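Oligopeptide-binding protein oppA (Lactococcus lactis, PDB 3DRF) binds oligopeptides in a voluminous cavity that closes like a Venus fly-trap and serves as the receptor of the OppABCDF ABC transporter for their uptake. Local coordinates at residues L360-F368 with L475-F485. Sequence-based numbering, arbitrary orientation.
Sequences LIPPIFKQF and LASEPSQQDLF
Pro479 lays its CB on one face of the Phe365 ring, a CH-pi contact 3.9 Å from the centroid and 20° off the ring normal; Ile364 CG2 covers the opposite face, over the centre. At the rim, near the ring plane, Phe365 CZ comes to 3.5 Å from Ala476 O. Phe365, the centre of an inverse gamma turn, holds its CG anti to the carbonyl carbon (chi1 -56°), which turns the phenyl toward Pro479. Further round the same proline, Pro479 CG meets Phe368 CD1 obliquely at 3.7 Å, so two phenylalanines of segment 360-368 pack against one proline, Phe365 by its face and Phe368 at CG. Nearby, Pro362 CG and Leu475 CD1 meet tip to tip.

The polar link is made by Gln481, whose extended side chain crosses that of Leu360 at about a right angle. Its NE2 donates to Leu360 O at 3.0 Å, a bent bond (142° at the hydrogen) that reaches the oxygen from above the carbonyl plane. Gln481 OE1 bonds to Tyr526 OH and also lies at the edge of the Phe485 ring, so the amide is gripped at both ends, which would hold its rotation. Gln481 is also the N-cap residue of helix 482-485.

The contact joins the loop after strand 354-356 to the turn leaving strand 468-474. Ala476 N hydrogen-bonds a polar side chain of the bound peptide, and Leu475 and Ser477 pack on it, so segment 475-485 helps line the binding cavity. Helix 516-533 flanks the contact, touching Leu360, Ile361 and Pro479, while Met300 of strand 292-307 packs on Phe365 and Ser477.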
loop_
_atom_site.group_PDB
_atom_site.type_symbol
_atom_site.label_atom_id
_atom_site.label_comp_id
_atom_site.label_asym_id
_atom_site.label_seq_id
_atom_site.Cartn_x
_atom_site.Cartn_y
_atom_site.Cartn_z
ATOM N N LEU A 360 14.153 3.335 -1.771
ATOM C CA LEU A 360 12.714 3.175 -1.575
ATOM C C LEU A 360 11.811 3.840 -2.623
ATOM O O LEU A 360 10.659 3.633 -2.632
ATOM C CB LEU A 360 12.316 3.679 -0.167
ATOM C CG LEU A 360 13.036 2.953 1.013
ATOM C CD1 LEU A 360 12.787 3.697 2.349
ATOM C CD2 LEU A 360 12.565 1.490 1.066
ATOM N N ILE A 361 12.404 4.586 -3.519
ATOM C CA ILE A 361 11.621 5.293 -4.565
ATOM C C ILE A 361 11.708 4.528 -5.905
ATOM O O ILE A 361 12.763 4.445 -6.474
ATOM C CB ILE A 361 12.109 6.744 -4.765
ATOM C CG1 ILE A 361 12.075 7.564 -3.429
ATOM C CG2 ILE A 361 11.257 7.412 -5.852
ATOM C CD1 ILE A 361 10.642 7.786 -2.836
ATOM N N PRO A 362 10.617 4.012 -6.401
ATOM C CA PRO A 362 10.705 3.111 -7.552
ATOM C C PRO A 362 10.801 3.841 -8.915
ATOM O O PRO A 362 10.503 4.965 -8.993
ATOM C CB PRO A 362 9.409 2.279 -7.473
ATOM C CG PRO A 362 8.442 3.182 -6.841
ATOM C CD PRO A 362 9.272 3.968 -5.792
ATOM N N PRO A 363 11.190 3.105 -9.936
ATOM C CA PRO A 363 11.456 3.677 -11.282
ATOM C C PRO A 363 10.290 4.378 -11.928
ATOM O O PRO A 363 10.507 5.271 -12.657
ATOM C CB PRO A 363 11.837 2.429 -12.132
ATOM C CG PRO A 363 12.445 1.455 -11.163
ATOM C CD PRO A 363 11.697 1.699 -9.816
ATOM N N ILE A 364 9.072 3.963 -11.640
ATOM C CA ILE A 364 7.907 4.675 -12.187
ATOM C C ILE A 364 7.939 6.196 -11.892
ATOM O O ILE A 364 7.503 6.972 -12.664
ATOM C CB ILE A 364 6.572 4.026 -11.737
ATOM C CG1 ILE A 364 5.401 4.641 -12.546
ATOM C CG2 ILE A 364 6.378 4.120 -10.207
ATOM C CD1 ILE A 364 4.214 3.844 -12.527
ATOM N N PHE A 365 8.511 6.576 -10.748
ATOM C CA PHE A 365 8.706 7.979 -10.362
ATOM C C PHE A 365 10.073 8.492 -10.846
ATOM O O PHE A 365 10.930 8.798 -10.127
ATOM C CB PHE A 365 8.544 8.162 -8.842
ATOM C CG PHE A 365 7.220 7.671 -8.304
ATOM C CD1 PHE A 365 6.025 8.101 -8.841
ATOM C CD2 PHE A 365 7.188 6.824 -7.229
ATOM C CE1 PHE A 365 4.843 7.662 -8.380
ATOM C CE2 PHE A 365 5.938 6.386 -6.705
ATOM C CZ PHE A 365 4.780 6.807 -7.301
ATOM N N LYS A 366 10.197 8.527 -12.157
ATOM C CA LYS A 366 11.484 8.662 -12.825
ATOM C C LYS A 366 12.165 9.980 -12.506
ATOM O O LYS A 366 13.356 10.018 -12.448
ATOM C CB LYS A 366 11.285 8.539 -14.339
ATOM C CG LYS A 366 12.558 8.814 -15.157
ATOM C CD LYS A 366 12.243 8.874 -16.665
ATOM C CE LYS A 366 13.418 8.448 -17.571
ATOM N NZ LYS A 366 14.569 9.332 -17.516
ATOM N N GLN A 367 11.384 11.025 -12.282
ATOM C CA GLN A 367 11.871 12.353 -11.960
ATOM C C GLN A 367 12.632 12.390 -10.604
ATOM O O GLN A 367 13.373 13.283 -10.359
ATOM C CB GLN A 367 10.667 13.364 -12.009
ATOM C CG GLN A 367 9.692 13.380 -13.330
ATOM C CD GLN A 367 8.226 14.022 -13.173
ATOM O OE1 GLN A 367 7.660 14.036 -12.134
ATOM N NE2 GLN A 367 7.677 14.498 -14.256
ATOM N N PHE A 368 12.356 11.436 -9.719
ATOM C CA PHE A 368 12.870 11.509 -8.351
ATOM C C PHE A 368 13.873 10.395 -7.954
ATOM O O PHE A 368 14.331 10.376 -6.852
ATOM C CB PHE A 368 11.675 11.730 -7.384
ATOM C CG PHE A 368 10.931 13.026 -7.628
ATOM C CD1 PHE A 368 9.590 13.056 -7.893
ATOM C CD2 PHE A 368 11.598 14.227 -7.611
ATOM C CE1 PHE A 368 8.965 14.229 -8.111
ATOM C CE2 PHE A 368 10.983 15.398 -7.839
ATOM C CZ PHE A 368 9.652 15.425 -8.077
ATOM N N LEU A 475 2.151 1.096 -3.921
ATOM C CA LEU A 475 2.333 2.475 -3.511
ATOM C C LEU A 475 1.263 3.422 -4.083
ATOM O O LEU A 475 0.755 3.222 -5.132
ATOM C CB LEU A 475 3.721 2.976 -3.943
ATOM C CG LEU A 475 4.929 2.336 -3.256
ATOM C CD1 LEU A 475 6.211 2.701 -4.007
ATOM C CD2 LEU A 475 5.027 2.720 -1.794
ATOM N N ALA A 476 1.015 4.497 -3.316
ATOM C CA ALA A 476 0.198 5.609 -3.793
ATOM C C ALA A 476 0.882 6.217 -5.014
ATOM O O ALA A 476 2.062 6.161 -5.128
ATOM C CB ALA A 476 0.077 6.690 -2.668
ATOM N N SER A 477 0.085 6.777 -5.894
ATOM C CA SER A 477 0.605 7.280 -7.167
ATOM C C SER A 477 1.250 8.652 -7.098
ATOM O O SER A 477 1.307 9.318 -8.071
ATOM C CB SER A 477 -0.452 7.239 -8.279
ATOM O OG SER A 477 -1.584 7.953 -7.897
ATOM N N GLU A 478 1.712 9.073 -5.923
ATOM C CA GLU A 478 2.535 10.282 -5.772
ATOM C C GLU A 478 3.716 9.850 -4.885
ATOM O O GLU A 478 3.502 9.140 -3.939
ATOM C CB GLU A 478 1.670 11.369 -5.108
ATOM C CG GLU A 478 2.170 12.817 -5.353
ATOM C CD GLU A 478 3.401 13.192 -4.520
ATOM O OE1 GLU A 478 3.521 12.665 -3.406
ATOM O OE2 GLU A 478 4.157 13.943 -5.035
ATOM N N PRO A 479 4.913 10.294 -5.188
ATOM C CA PRO A 479 6.088 9.639 -4.546
ATOM C C PRO A 479 6.399 9.899 -3.033
ATOM O O PRO A 479 7.191 9.202 -2.482
ATOM C CB PRO A 479 7.277 10.110 -5.415
ATOM C CG PRO A 479 6.777 11.374 -6.081
ATOM C CD PRO A 479 5.318 11.070 -6.382
ATOM N N SER A 480 5.787 10.917 -2.444
ATOM C CA SER A 480 5.987 11.171 -1.004
ATOM C C SER A 480 5.626 9.923 -0.175
ATOM O O SER A 480 4.641 9.288 -0.404
ATOM C CB SER A 480 5.131 12.370 -0.568
ATOM O OG SER A 480 5.455 12.627 0.806
ATOM N N GLN A 481 6.488 9.633 0.776
ATOM C CA GLN A 481 6.316 8.479 1.668
ATOM C C GLN A 481 5.956 8.856 3.107
ATOM O O GLN A 481 6.116 8.085 3.985
ATOM C CB GLN A 481 7.531 7.536 1.609
ATOM C CG GLN A 481 7.710 7.039 0.127
ATOM C CD GLN A 481 8.775 5.955 0.017
ATOM O OE1 GLN A 481 9.682 5.846 0.834
ATOM N NE2 GLN A 481 8.665 5.168 -1.014
ATOM N N GLN A 482 5.400 10.049 3.299
ATOM C CA GLN A 482 4.798 10.425 4.601
ATOM C C GLN A 482 3.847 9.373 5.100
ATOM O O GLN A 482 3.829 9.131 6.259
ATOM C CB GLN A 482 4.001 11.761 4.490
ATOM C CG GLN A 482 4.916 13.023 4.208
ATOM C CD GLN A 482 5.498 13.609 5.504
ATOM O OE1 GLN A 482 5.475 13.016 6.512
ATOM N NE2 GLN A 482 6.062 14.787 5.409
ATOM N N ASP A 483 3.063 8.762 4.202
ATOM C CA ASP A 483 1.993 7.863 4.670
ATOM C C ASP A 483 2.530 6.436 4.965
ATOM O O ASP A 483 1.831 5.637 5.459
ATOM C CB ASP A 483 0.822 7.891 3.664
ATOM C CG ASP A 483 0.070 9.255 3.655
ATOM O OD1 ASP A 483 0.332 10.080 4.457
ATOM O OD2 ASP A 483 -0.786 9.338 2.805
ATOM N N LEU A 484 3.791 6.194 4.696
ATOM C CA LEU A 484 4.500 4.970 5.136
ATOM C C LEU A 484 5.324 5.161 6.420
ATOM O O LEU A 484 5.437 4.252 7.195
ATOM C CB LEU A 484 5.447 4.515 4.029
ATOM C CG LEU A 484 4.841 4.123 2.665
ATOM C CD1 LEU A 484 5.938 3.540 1.789
ATOM C CD2 LEU A 484 3.690 3.081 2.781
ATOM N N PHE A 485 5.930 6.329 6.589
ATOM C CA PHE A 485 6.988 6.494 7.611
ATOM C C PHE A 485 6.819 7.671 8.587
ATOM O O PHE A 485 7.557 7.778 9.499
ATOM C CB PHE A 485 8.338 6.613 6.930
ATOM C CG PHE A 485 8.731 5.354 6.176
ATOM C CD1 PHE A 485 8.880 4.133 6.824
ATOM C CD2 PHE A 485 8.914 5.428 4.829
ATOM C CE1 PHE A 485 9.199 3.000 6.117
ATOM C CE2 PHE A 485 9.251 4.269 4.061
ATOM C CZ PHE A 485 9.387 3.069 4.708
#